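PDB 3RYS: adenosine deaminase 1 from Arthrobacter aurescens, which probably catalyses the zinc-dependent hydrolytic deamination of adenine to hypoxanthine, a step of purine salvage and nitrogen catabolism. Local coordinates for residues E29-L34 with I40-E45; R84-R89 with G93-A98; D103-T108 with E148-E153; Y208-L213 with V234-A239; R226-T231 with L269-N274. All coordinates share one frame; numbering follows the deposited sequence.

Contact 1. Residues E29-L34 with I40-E45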
# COMPACT_ATOMS: atom_id res chain seq x y z
N GLU A 29 12.54 -2.17 15.64
CA GLU A 29 12.56 -1.55 16.97
C GLU A 29 11.19 -1.70 17.64
O GLU A 29 11.10 -2.11 18.80
CB GLU A 29 12.97 -0.08 16.90
CG GLU A 29 14.37 0.17 16.36
CD GLU A 29 14.46 -0.08 14.86
OE1 GLU A 29 13.58 0.41 14.12
OE2 GLU A 29 15.40 -0.77 14.41
N LEU A 30 10.14 -1.36 16.90
CA LEU A 30 8.78 -1.41 17.45
C LEU A 30 8.36 -2.84 17.75
O LEU A 30 7.70 -3.11 18.75
CB LEU A 30 7.78 -0.75 16.50
CG LEU A 30 6.36 -0.64 17.05
CD1 LEU A 30 6.37 -0.06 18.46
CD2 LEU A 30 5.48 0.19 16.12
N ILE A 31 8.76 -3.76 16.87
CA ILE A 31 8.49 -5.18 17.08
C ILE A 31 9.00 -5.63 18.45
O ILE A 31 8.25 -6.20 19.24
CB ILE A 31 9.11 -6.03 15.95
CG1 ILE A 31 8.50 -5.64 14.61
CG2 ILE A 31 8.87 -7.50 16.22
CD1 ILE A 31 8.99 -6.48 13.44
N PHE A 32 10.27 -5.36 18.73
CA PHE A 32 10.85 -5.72 20.02
C PHE A 32 10.21 -4.99 21.20
O PHE A 32 10.12 -5.53 22.30
CB PHE A 32 12.36 -5.49 20.00
CG PHE A 32 13.14 -6.67 19.51
CD1 PHE A 32 13.11 -7.02 18.18
CD2 PHE A 32 13.89 -7.44 20.39
CE1 PHE A 32 13.81 -8.12 17.72
CE2 PHE A 32 14.60 -8.53 19.94
CZ PHE A 32 14.56 -8.87 18.60
N ALA A 33 9.77 -3.76 20.98
CA ALA A 33 9.13 -2.98 22.03
C ALA A 33 7.75 -3.54 22.38
O ALA A 33 7.39 -3.66 23.55
CB ALA A 33 9.03 -1.51 21.63
N LEU A 34 6.98 -3.88 21.35
CA LEU A 34 5.65 -4.43 21.55
C LEU A 34 5.72 -5.84 22.11
O LEU A 34 4.90 -6.23 22.95
CB LEU A 34 4.84 -4.40 20.25
CG LEU A 34 4.57 -2.99 19.71
CD1 LEU A 34 3.82 -3.04 18.39
CD2 LEU A 34 3.81 -2.17 20.74
N ILE A 40 5.97 -11.08 25.21
CA ILE A 40 6.05 -12.11 24.18
C ILE A 40 7.50 -12.49 23.92
O ILE A 40 8.36 -11.62 23.78
CB ILE A 40 5.40 -11.63 22.86
CG1 ILE A 40 3.88 -11.52 23.02
CG2 ILE A 40 5.75 -12.57 21.72
CD1 ILE A 40 3.20 -10.88 21.84
N GLU A 41 7.75 -13.79 23.86
CA GLU A 41 9.05 -14.31 23.47
C GLU A 41 9.17 -14.32 21.95
O GLU A 41 8.34 -14.92 21.26
CB GLU A 41 9.24 -15.73 24.02
CG GLU A 41 10.53 -16.40 23.59
CD GLU A 41 11.75 -15.78 24.24
OE1 GLU A 41 11.59 -15.12 25.29
OE2 GLU A 41 12.87 -15.94 23.69
N LEU A 42 10.19 -13.64 21.43
CA LEU A 42 10.43 -13.60 19.99
C LEU A 42 11.40 -14.71 19.57
O LEU A 42 12.29 -15.10 20.33
CB LEU A 42 10.97 -12.23 19.58
CG LEU A 42 9.97 -11.06 19.63
CD1 LEU A 42 10.64 -9.74 19.26
CD2 LEU A 42 8.79 -11.33 18.71
N PRO A 43 11.22 -15.24 18.34
CA PRO A 43 12.08 -16.29 17.78
C PRO A 43 13.43 -15.74 17.32
O PRO A 43 14.08 -16.37 16.49
CB PRO A 43 11.31 -16.78 16.55
CG PRO A 43 9.94 -16.15 16.64
CD PRO A 43 10.11 -14.90 17.43
N TYR A 44 13.83 -14.58 17.84
CA TYR A 44 15.11 -13.97 17.46
C TYR A 44 15.89 -13.60 18.71
O TYR A 44 15.37 -12.92 19.59
CB TYR A 44 14.90 -12.72 16.61
CG TYR A 44 13.74 -12.81 15.65
CD1 TYR A 44 13.74 -13.73 14.61
CD2 TYR A 44 12.64 -11.97 15.79
CE1 TYR A 44 12.67 -13.81 13.73
CE2 TYR A 44 11.57 -12.04 14.91
CZ TYR A 44 11.59 -12.97 13.89
OH TYR A 44 10.53 -13.05 13.01
N GLU A 45 17.14 -14.05 18.77
CA GLU A 45 18.03 -13.73 19.87
C GLU A 45 18.07 -12.22 20.09
O GLU A 45 17.79 -11.73 21.19
CB GLU A 45 19.44 -14.24 19.57
CG GLU A 45 20.45 -13.98 20.69
CD GLU A 45 20.29 -14.95 21.85
OE1 GLU A 45 19.94 -16.12 21.60
OE2 GLU A 45 20.51 -14.53 23.01

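Contact 2. Residues R84-R89 with G93-A98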
# COMPACT_ATOMS: atom_id res chain seq x y z
N ARG A 84 0.48 5.31 14.23
CA ARG A 84 1.03 6.64 14.49
C ARG A 84 2.49 6.74 14.10
O ARG A 84 2.95 7.80 13.68
CB ARG A 84 0.83 7.03 15.96
CG ARG A 84 -0.54 7.63 16.23
CD ARG A 84 -0.87 7.76 17.71
NE ARG A 84 -2.18 8.38 17.87
CZ ARG A 84 -2.93 8.30 18.97
NH1 ARG A 84 -2.50 7.63 20.03
NH2 ARG A 84 -4.12 8.91 19.00
N ALA A 85 3.21 5.64 14.24
CA ALA A 85 4.63 5.62 13.91
C ALA A 85 4.81 5.78 12.41
O ALA A 85 5.79 6.35 11.95
CB ALA A 85 5.28 4.33 14.40
N TYR A 86 3.85 5.26 11.65
CA TYR A 86 3.87 5.42 10.20
C TYR A 86 3.44 6.83 9.81
O TYR A 86 4.11 7.48 9.01
CB TYR A 86 2.97 4.39 9.50
CG TYR A 86 2.58 4.85 8.12
CD1 TYR A 86 3.49 4.81 7.07
CD2 TYR A 86 1.31 5.36 7.86
CE1 TYR A 86 3.15 5.25 5.81
CE2 TYR A 86 0.96 5.80 6.61
CZ TYR A 86 1.88 5.74 5.58
OH TYR A 86 1.53 6.19 4.33
N LEU A 87 2.31 7.28 10.35
CA LEU A 87 1.79 8.60 10.01
C LEU A 87 2.84 9.68 10.28
O LEU A 87 2.99 10.63 9.51
CB LEU A 87 0.50 8.89 10.78
CG LEU A 87 -0.72 8.06 10.41
CD1 LEU A 87 -1.84 8.21 11.43
CD2 LEU A 87 -1.22 8.42 9.02
N GLU A 88 3.58 9.51 11.37
CA GLU A 88 4.64 10.44 11.74
C GLU A 88 5.77 10.44 10.70
O GLU A 88 6.19 11.49 10.22
CB GLU A 88 5.17 10.09 13.14
CG GLU A 88 6.32 10.98 13.61
CD GLU A 88 6.99 10.45 14.88
OE1 GLU A 88 6.47 9.47 15.46
OE2 GLU A 88 8.03 11.01 15.28
N ARG A 89 6.24 9.25 10.35
CA ARG A 89 7.32 9.11 9.37
C ARG A 89 6.86 9.49 7.96
O ARG A 89 7.59 10.14 7.21
CB ARG A 89 7.90 7.70 9.41
CG ARG A 89 8.97 7.44 8.35
CD ARG A 89 10.15 8.40 8.47
NE ARG A 89 11.15 8.14 7.43
CZ ARG A 89 11.04 8.56 6.18
NH1 ARG A 89 9.99 9.28 5.80
NH2 ARG A 89 11.99 8.28 5.29
N GLY A 93 8.09 12.66 5.32
CA GLY A 93 8.57 12.31 3.99
C GLY A 93 7.75 12.92 2.87
O GLY A 93 8.00 12.65 1.69
N GLY A 94 6.76 13.74 3.23
CA GLY A 94 6.00 14.46 2.23
C GLY A 94 4.60 13.95 1.98
O GLY A 94 3.84 14.58 1.24
N VAL A 95 4.25 12.82 2.59
CA VAL A 95 2.91 12.25 2.43
C VAL A 95 1.84 13.19 2.99
O VAL A 95 1.79 13.46 4.19
CB VAL A 95 2.80 10.86 3.11
CG1 VAL A 95 1.41 10.27 2.91
CG2 VAL A 95 3.85 9.91 2.56
N ARG A 96 0.98 13.68 2.11
CA ARG A 96 -0.05 14.64 2.48
C ARG A 96 -1.39 13.94 2.68
O ARG A 96 -2.27 14.42 3.39
CB ARG A 96 -0.18 15.70 1.39
CG ARG A 96 1.06 16.56 1.25
CD ARG A 96 1.19 17.44 2.48
NE ARG A 96 0.11 18.41 2.54
CZ ARG A 96 -0.47 18.82 3.67
NH1 ARG A 96 -0.05 18.34 4.83
NH2 ARG A 96 -1.46 19.70 3.63
N HIS A 97 -1.52 12.77 2.05
CA HIS A 97 -2.72 11.97 2.13
C HIS A 97 -2.32 10.50 2.03
O HIS A 97 -1.50 10.12 1.18
CB HIS A 97 -3.67 12.33 0.98
CG HIS A 97 -4.95 11.56 0.98
ND1 HIS A 97 -5.14 10.42 0.23
CD2 HIS A 97 -6.12 11.78 1.63
CE1 HIS A 97 -6.36 9.97 0.42
NE2 HIS A 97 -6.98 10.77 1.27
N ALA A 98 -2.88 9.68 2.91
CA ALA A 98 -2.51 8.28 2.98
C ALA A 98 -3.74 7.39 2.98
O ALA A 98 -4.61 7.53 3.85
CB ALA A 98 -1.66 8.02 4.21

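Contact 3. Residues D103-T108 with E148-E153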
# COMPACT_ATOMS: atom_id res chain seq x y z
N ASP A 103 -4.91 -5.91 7.03
CA ASP A 103 -5.37 -7.28 6.82
C ASP A 103 -6.13 -7.77 8.05
O ASP A 103 -5.55 -8.43 8.92
CB ASP A 103 -4.20 -8.22 6.53
CG ASP A 103 -3.40 -7.82 5.29
OD1 ASP A 103 -3.96 -7.11 4.42
OD2 ASP A 103 -2.22 -8.22 5.19
N PRO A 104 -7.43 -7.47 8.11
CA PRO A 104 -8.26 -7.89 9.25
C PRO A 104 -8.04 -9.36 9.60
O PRO A 104 -7.87 -9.69 10.77
CB PRO A 104 -9.69 -7.69 8.72
CG PRO A 104 -9.57 -6.68 7.66
CD PRO A 104 -8.24 -6.88 7.03
N GLN A 105 -8.02 -10.22 8.59
CA GLN A 105 -7.91 -11.66 8.81
C GLN A 105 -6.56 -12.08 9.41
O GLN A 105 -6.49 -13.08 10.11
CB GLN A 105 -8.15 -12.42 7.50
CG GLN A 105 -9.57 -12.37 6.99
CD GLN A 105 -9.65 -12.67 5.50
OE1 GLN A 105 -9.16 -11.89 4.69
NE2 GLN A 105 -10.27 -13.79 5.15
N ALA A 106 -5.50 -11.33 9.13
CA ALA A 106 -4.19 -11.67 9.65
C ALA A 106 -4.13 -11.47 11.16
O ALA A 106 -3.17 -11.89 11.81
CB ALA A 106 -3.11 -10.86 8.96
N HIS A 107 -5.15 -10.84 11.70
CA HIS A 107 -5.23 -10.62 13.14
C HIS A 107 -6.34 -11.45 13.79
O HIS A 107 -6.17 -11.97 14.89
CB HIS A 107 -5.38 -9.13 13.46
CG HIS A 107 -4.44 -8.27 12.68
ND1 HIS A 107 -4.86 -7.40 11.70
CD2 HIS A 107 -3.09 -8.16 12.73
CE1 HIS A 107 -3.82 -6.78 11.18
NE2 HIS A 107 -2.73 -7.23 11.78
N THR A 108 -7.46 -11.59 13.10
CA THR A 108 -8.56 -12.40 13.62
C THR A 108 -8.18 -13.89 13.61
O THR A 108 -8.72 -14.67 14.39
CB THR A 108 -9.87 -12.18 12.82
OG1 THR A 108 -9.69 -12.61 11.46
CG2 THR A 108 -10.28 -10.71 12.84
N GLU A 148 -13.08 -17.34 0.01
CA GLU A 148 -13.93 -16.19 -0.22
C GLU A 148 -15.01 -16.12 0.85
O GLU A 148 -15.41 -15.04 1.28
CB GLU A 148 -14.60 -16.26 -1.60
CG GLU A 148 -15.71 -15.24 -1.76
CD GLU A 148 -16.28 -15.19 -3.17
OE1 GLU A 148 -16.56 -16.27 -3.73
OE2 GLU A 148 -16.47 -14.08 -3.70
N ASP A 149 -15.49 -17.28 1.29
CA ASP A 149 -16.59 -17.33 2.23
C ASP A 149 -16.22 -16.70 3.57
O ASP A 149 -17.03 -16.00 4.18
CB ASP A 149 -17.09 -18.77 2.42
CG ASP A 149 -17.88 -19.27 1.21
OD1 ASP A 149 -18.51 -18.44 0.52
OD2 ASP A 149 -17.86 -20.49 0.96
N SER A 150 -14.99 -16.93 4.01
CA SER A 150 -14.51 -16.33 5.25
C SER A 150 -14.29 -14.83 5.07
O SER A 150 -14.48 -14.06 6.01
CB SER A 150 -13.23 -17.01 5.73
OG SER A 150 -12.24 -16.97 4.73
N ALA A 151 -13.89 -14.43 3.87
CA ALA A 151 -13.74 -13.01 3.56
C ALA A 151 -15.10 -12.32 3.60
O ALA A 151 -15.23 -11.19 4.08
CB ALA A 151 -13.09 -12.82 2.21
N LEU A 152 -16.12 -13.02 3.10
CA LEU A 152 -17.48 -12.48 3.10
C LEU A 152 -18.03 -12.36 4.51
O LEU A 152 -18.74 -11.41 4.83
CB LEU A 152 -18.40 -13.34 2.23
CG LEU A 152 -18.33 -13.07 0.73
CD1 LEU A 152 -18.87 -14.24 -0.09
CD2 LEU A 152 -19.06 -11.78 0.39
N GLU A 153 -17.69 -13.32 5.37
CA GLU A 153 -18.15 -13.27 6.75
C GLU A 153 -17.49 -12.15 7.53
O GLU A 153 -18.15 -11.47 8.31
CB GLU A 153 -17.94 -14.61 7.45
CG GLU A 153 -19.05 -15.61 7.18
CD GLU A 153 -18.89 -16.90 7.97
OE1 GLU A 153 -17.98 -16.97 8.82
OE2 GLU A 153 -19.68 -17.83 7.74

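Contact 4. Residues Y208-L213 with V234-A239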
# COMPACT_ATOMS: atom_id res chain seq x y z
N TYR A 208 -4.61 -11.39 -14.80
CA TYR A 208 -5.17 -11.13 -13.48
C TYR A 208 -5.62 -9.68 -13.35
O TYR A 208 -6.50 -9.36 -12.57
CB TYR A 208 -4.15 -11.46 -12.39
CG TYR A 208 -4.08 -12.92 -12.02
CD1 TYR A 208 -4.42 -13.91 -12.93
CD2 TYR A 208 -3.66 -13.31 -10.76
CE1 TYR A 208 -4.36 -15.25 -12.59
CE2 TYR A 208 -3.60 -14.65 -10.41
CZ TYR A 208 -3.95 -15.61 -11.32
OH TYR A 208 -3.88 -16.94 -10.96
N ILE A 209 -5.04 -8.81 -14.13
CA ILE A 209 -5.40 -7.43 -14.13
C ILE A 209 -6.71 -7.18 -14.76
O ILE A 209 -7.48 -6.41 -14.28
CB ILE A 209 -4.30 -6.61 -14.78
CG1 ILE A 209 -3.00 -6.88 -14.05
CG2 ILE A 209 -4.68 -5.15 -14.78
CD1 ILE A 209 -1.85 -6.17 -14.47
N THR A 210 -6.95 -7.83 -15.86
CA THR A 210 -8.21 -7.79 -16.55
C THR A 210 -9.30 -8.40 -15.69
O THR A 210 -10.39 -7.97 -15.69
CB THR A 210 -8.06 -8.51 -17.90
OG1 THR A 210 -7.06 -7.87 -18.65
CG2 THR A 210 -9.28 -8.48 -18.66
N GLU A 211 -8.97 -9.42 -14.96
CA GLU A 211 -9.89 -10.01 -14.06
C GLU A 211 -10.31 -9.07 -12.94
O GLU A 211 -11.41 -8.99 -12.62
CB GLU A 211 -9.28 -11.28 -13.49
CG GLU A 211 -9.66 -12.50 -14.19
CD GLU A 211 -9.39 -13.70 -13.43
OE1 GLU A 211 -9.73 -13.81 -12.30
OE2 GLU A 211 -8.86 -14.62 -13.98
N ALA A 212 -9.39 -8.39 -12.36
CA ALA A 212 -9.63 -7.42 -11.30
C ALA A 212 -10.46 -6.24 -11.80
O ALA A 212 -11.28 -5.69 -11.07
CB ALA A 212 -8.31 -6.94 -10.70
N LEU A 213 -10.24 -5.86 -13.05
CA LEU A 213 -10.99 -4.75 -13.65
C LEU A 213 -12.41 -5.13 -14.04
O LEU A 213 -13.35 -4.37 -13.80
CB LEU A 213 -10.25 -4.20 -14.87
CG LEU A 213 -8.97 -3.40 -14.60
CD1 LEU A 213 -8.22 -3.14 -15.89
CD2 LEU A 213 -9.31 -2.09 -13.90
N VAL A 234 -2.16 -3.18 -21.63
CA VAL A 234 -1.49 -1.88 -21.53
C VAL A 234 -2.34 -0.82 -22.21
O VAL A 234 -2.42 0.31 -21.76
CB VAL A 234 -0.11 -1.90 -22.21
CG1 VAL A 234 0.54 -0.53 -22.14
CG2 VAL A 234 0.79 -2.96 -21.58
N GLN A 235 -2.97 -1.22 -23.31
CA GLN A 235 -3.74 -0.31 -24.15
C GLN A 235 -4.97 0.21 -23.41
O GLN A 235 -5.23 1.41 -23.40
CB GLN A 235 -4.17 -1.03 -25.43
CG GLN A 235 -3.90 -0.26 -26.71
CD GLN A 235 -3.66 -1.19 -27.89
OE1 GLN A 235 -2.56 -1.25 -28.44
NE2 GLN A 235 -4.70 -1.94 -28.28
N ARG A 236 -5.71 -0.71 -22.80
CA ARG A 236 -6.88 -0.34 -22.02
C ARG A 236 -6.53 0.52 -20.80
O ARG A 236 -7.22 1.50 -20.51
CB ARG A 236 -7.64 -1.59 -21.56
CG ARG A 236 -8.68 -1.28 -20.51
CD ARG A 236 -9.20 -2.55 -19.85
NE ARG A 236 -10.29 -2.25 -18.94
CZ ARG A 236 -11.06 -3.17 -18.38
NH1 ARG A 236 -10.85 -4.46 -18.65
NH2 ARG A 236 -12.04 -2.82 -17.56
N LEU A 237 -5.48 0.13 -20.09
CA LEU A 237 -5.01 0.91 -18.95
C LEU A 237 -4.80 2.37 -19.36
O LEU A 237 -5.38 3.28 -18.77
CB LEU A 237 -3.70 0.32 -18.42
CG LEU A 237 -3.80 -0.75 -17.32
CD1 LEU A 237 -5.16 -1.42 -17.28
CD2 LEU A 237 -2.69 -1.77 -17.47
N VAL A 238 -3.98 2.57 -20.38
CA VAL A 238 -3.73 3.90 -20.92
C VAL A 238 -5.02 4.60 -21.34
O VAL A 238 -5.23 5.78 -21.04
CB VAL A 238 -2.78 3.82 -22.13
CG1 VAL A 238 -2.76 5.16 -22.86
CG2 VAL A 238 -1.39 3.42 -21.69
N ALA A 239 -5.88 3.87 -22.04
CA ALA A 239 -7.13 4.42 -22.56
C ALA A 239 -8.10 4.86 -21.45
O ALA A 239 -8.84 5.83 -21.60
CB ALA A 239 -7.81 3.41 -23.47
O HOH W 1 -7.85 -5.48 -19.77

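Contact 5. Residues R226-T231 with L269-N274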
# COMPACT_ATOMS: atom_id res chain seq x y z
N ARG A 226 3.17 -6.26 -14.33
CA ARG A 226 3.18 -7.34 -15.32
C ARG A 226 2.23 -7.08 -16.48
O ARG A 226 2.13 -7.88 -17.41
CB ARG A 226 2.91 -8.69 -14.67
CG ARG A 226 4.10 -9.24 -13.90
CD ARG A 226 3.95 -10.72 -13.63
NE ARG A 226 3.92 -11.49 -14.87
CZ ARG A 226 3.55 -12.77 -14.95
NH1 ARG A 226 3.17 -13.42 -13.86
NH2 ARG A 226 3.55 -13.39 -16.13
N CYS A 227 1.54 -5.94 -16.45
CA CYS A 227 0.67 -5.55 -17.55
C CYS A 227 1.50 -5.32 -18.80
O CYS A 227 1.00 -5.42 -19.92
CB CYS A 227 -0.09 -4.27 -17.20
SG CYS A 227 0.94 -2.79 -17.23
N MET A 228 2.78 -5.01 -18.61
CA MET A 228 3.67 -4.72 -19.72
C MET A 228 3.83 -5.91 -20.67
O MET A 228 4.35 -5.77 -21.77
CB MET A 228 5.04 -4.27 -19.21
CG MET A 228 5.03 -2.94 -18.46
SD MET A 228 4.84 -1.50 -19.54
CE MET A 228 3.06 -1.41 -19.68
N GLU A 229 3.37 -7.08 -20.24
CA GLU A 229 3.52 -8.29 -21.04
C GLU A 229 2.43 -8.42 -22.09
O GLU A 229 2.49 -9.28 -22.97
CB GLU A 229 3.55 -9.52 -20.14
CG GLU A 229 4.78 -9.55 -19.26
CD GLU A 229 4.68 -10.57 -18.14
OE1 GLU A 229 3.77 -11.42 -18.16
OE2 GLU A 229 5.53 -10.50 -17.22
N ASP A 230 1.40 -7.64 -21.98
CA ASP A 230 0.35 -7.69 -22.92
C ASP A 230 0.05 -6.32 -23.46
O ASP A 230 -0.38 -5.46 -22.75
CB ASP A 230 -0.86 -8.32 -22.28
CG ASP A 230 -1.95 -8.58 -23.24
OD1 ASP A 230 -2.20 -7.77 -24.09
OD2 ASP A 230 -2.56 -9.60 -23.14
N THR A 231 0.31 -6.14 -24.74
CA THR A 231 0.07 -4.91 -25.46
C THR A 231 -1.28 -4.34 -25.28
O THR A 231 -1.42 -3.20 -25.05
CB THR A 231 0.32 -5.13 -26.93
OG1 THR A 231 1.70 -4.98 -27.19
CG2 THR A 231 -0.43 -4.17 -27.77
N LEU A 269 5.40 5.40 -17.34
CA LEU A 269 5.07 6.82 -17.31
C LEU A 269 5.10 7.39 -18.72
O LEU A 269 4.16 8.04 -19.16
CB LEU A 269 6.05 7.56 -16.40
CG LEU A 269 5.72 9.02 -16.09
CD1 LEU A 269 4.39 9.14 -15.36
CD2 LEU A 269 6.84 9.64 -15.27
N ALA A 270 6.19 7.12 -19.44
CA ALA A 270 6.33 7.62 -20.81
C ALA A 270 5.18 7.22 -21.72
O ALA A 270 4.76 8.01 -22.57
CB ALA A 270 7.66 7.17 -21.40
N ILE A 271 4.66 6.00 -21.56
CA ILE A 271 3.57 5.54 -22.42
C ILE A 271 2.18 5.92 -21.93
O ILE A 271 1.18 5.51 -22.51
CB ILE A 271 3.62 4.02 -22.67
CG1 ILE A 271 3.43 3.27 -21.36
CG2 ILE A 271 4.91 3.63 -23.38
CD1 ILE A 271 3.50 1.76 -21.51
N GLY A 272 2.12 6.71 -20.85
CA GLY A 272 0.86 7.29 -20.41
C GLY A 272 0.07 6.51 -19.38
O GLY A 272 -1.05 6.91 -19.03
N LEU A 273 0.62 5.40 -18.89
CA LEU A 273 -0.03 4.68 -17.80
C LEU A 273 -0.14 5.61 -16.60
O LEU A 273 0.82 6.29 -16.25
CB LEU A 273 0.76 3.42 -17.42
CG LEU A 273 0.78 2.28 -18.43
CD1 LEU A 273 1.68 1.16 -17.94
CD2 LEU A 273 -0.63 1.76 -18.66
N ASN A 274 -1.32 5.63 -15.98
CA ASN A 274 -1.56 6.51 -14.84
C ASN A 274 -0.92 5.99 -13.55
O ASN A 274 -1.62 5.59 -12.61
CB ASN A 274 -3.06 6.69 -14.64
CG ASN A 274 -3.39 7.65 -13.52
OD1 ASN A 274 -2.59 8.52 -13.18
ND2 ASN A 274 -4.57 7.48 -12.93

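Contact 1. Residues E29-L34 with I40-E45
Leu-34 N donates to Leu-30 O at 2.8 Å, a bond of helix 28-37, whose turn carries Ile-31 and Phe-32 against Leu-42 and Tyr-44 of the loop that follows. The side chains that meet are mostly apolar. Leu-42 lays its CD1 methyl over the middle of one face of the Phe-32 ring, 3.8 Å from the centroid and only 8° off the ring normal, a CH-pi contact in which the methyl sits almost equally far from all six ring carbons. Leu-42 CG stands beside the backbone N, anti to the carbonyl carbon (chi1 -71°), and from there the chain runs straight out to CD1. The same methyl reaches Ile-31 CG2 at 4.2 Å, the two side chains crossing at about a right angle. This helix and loop come early in the TIM-barrel fold of the adenosine deaminase family, after strand 15-17 and the zinc ligands His-19 and His-21, and well out from the centre of the chain. The far end of the ring, Phe-32 CZ, comes to 4.3 Å from CB of Tyr-44, further along the loop, and Tyr-44 O approaches the same Phe-32 CZ obliquely, at 4.2 Å. Ile-47 and Leu-50 of the next short helix also pack on Phe-32. The Tyr-44 hydroxyl ends in a weak hydrogen bond with Asn-69 ND2 of helix 59-69.

Contact 2. Residues R84-R89 with G93-A98
Gly-93 N makes a weak helical bond to Arg-89 O, 3.2 Å long with an N-H...O angle of 125°, as helix 76-92 runs out. Separately, Gly-94, with a positive phi of 106°, forms the Schellman motif that ends the helix. This is an alpha-to-beta turn of the barrel: it reverses the chain into strand 95-102, whose backbone bonds to Val-15 and Glu-17 on one neighbouring strand and to Ser-135 on the other. Arg-89 starts with CG anti to its N and then bends at chi2 (59°), which brings NH1 obliquely up to Gly-93 CA, 3.8 Å away. That nitrogen is held by a salt bridge to Asp-290 OD2. One turn earlier, Tyr-86 extends its ring from the helix toward the strand. Glu-17 OE1 hydrogen-bonds its hydroxyl, fixing the ring's outer end at the strand that leads to the zinc-binding His-19. Val-95 CG1 flanks the Tyr-86 hydroxyl more loosely, at 4.3 Å. Ala-98 meets the ring at its edge, near the ring plane, with CB 3.7 Å from Tyr-86 OH and 4.2 Å from Tyr-86 CE2.

Contact 3. Residues D103-T108 with E148-E153
Two successive beta-alpha units of the barrel meet where Gln-105, on the short helix 104-108 after strand 95-102, touches Ser-150 and Ala-151 in the first turns of helix 148-160, which follows strand 135-143. The contact is small, 80 Å² in all, and rests on one carboxamide. Gln-105 has CG beside its backbone N (chi1 -69°) and an extended chain beyond, which carries the amide across to the second helix. There Gln-105 NE2 comes to 3.9 Å from Ala-151 CA and 4.2 Å from Ala-151 CB. The Ser-150 hydroxyl lies a little to the side: Gln-105 NE2 and Ser-150 OG are 3.8 Å apart, too far for a hydrogen bond, and OG is instead bonded to Ser-147 OG. The other end of the amide is fixed: Gln-105 OE1 accepts from Leu-143 N at the end of strand 135-143. That bond sets which way round the carboxamide lies and turns its nitrogen toward the helix. Phe-142 of the same strand packs against both Gln-105 and Ala-151. The Gln-105 side chain is about 11 Å from the bound adenine, and the contact lies among the strand-to-helix connections of a TIM barrel.

Contact 4. Residues Y208-L213 with V234-A239
The guanidinium of Arg-236 carries Leu-213 on one face and Thr-210 at its edge. Leu-213 CB sits 3.3 Å above the plane, offset toward the rim, with NH2 its nearest guanidinium atom, and Leu-213 CD1 lies over the same face, above NE and CZ. Near the plane, Thr-210 CG2 approaches Arg-236 NH1 at 4.3 Å. The arginine gets there with CG anti to its backbone N (chi1 168°) and an extended chain, meeting the leucine from the opposite direction. A water joins the two polar ends: it is 2.8 Å from Thr-210 OG1 and takes a weak bond from Arg-236 NH1 at 3.4 Å. Deeper in, Leu-213 CD1 and Leu-237 CD1 touch at 3.8 Å. Helices 206-214 and 231-240 are neighbours on the outside of the barrel; their segments here approach to 11.4 Å between axes at an angle of 41°, a separation bridged by these long side chains. Asp-214 OD1 forms a salt bridge with Arg-236 NH1, and Glu-240 OE2 another with NE. The two acids balance the charge of the guanidinium and fix its rotation; its N-H groups lie in its plane, so the weakly hydrated face can stack on the aliphatic Leu-213.

Contact 5. Residues R226-T231 with L269-N274
Cys-227 and Leu-273 form the packed, buried side of the contact, with Cys-227 SG 4.1 Å from Leu-273 CD1 and Leu-237 of helix 231-240 packing on both. Nearer solvent, the partly exposed Met-228 and Ile-271 make up the looser side. Two bends, at chi2 (-74°) and chi3 (86°), bring Met-228 CE in front of two methyls, which it faces from the same side. It meets Ile-271 CD1 end on at 3.7 Å, and Leu-273 CD1, also tip to tip, lies 3.4 Å from Met-228 CE. Met-268 backs Met-228 and Leu-273. Gly-272, in a Schellman motif at the end of helix 265-270, turns the chain between Ile-271 and Leu-273, which then leads to strand 275-277. Turned away from the contact, a separate pair braces 226-231: Arg-226 grips Glu-229 side-on, NE to OE2 at 3.0 Å and NH2 to OE1 at 2.8 Å, the latter through the syn lone pair. Asp-230 OD1 caps helix 231-240 by accepting from Asp-232 N. The two segments thus join through methyl and sulfur contacts alone, which set little direction, while the Arg-226/Glu-229 pair and the Asp-230 OD1 cap find their partners away from the interface.

From the N terminus, contact 1 closes the short loop that folds back on helix 28-37. Contact 2 then turns helix 76-92 into strand 95-102. That strand leads directly to helix 104-108, where contact 3 spans the next beta-alpha unit to reach helix 148-160. These three follow one another in series. Contacts 4 and 5 instead cross: 226-231 falls between the segments of contact 4, and 234-239 between those of contact 5. Their centres are 9 Å apart and they touch, Val-234 and Leu-237 packing on Cys-227, Met-228 and Leu-273, so helix 231-240 joins helix 206-214 to the end of helix 265-270. Contact 1 lies across the chain's centre from both.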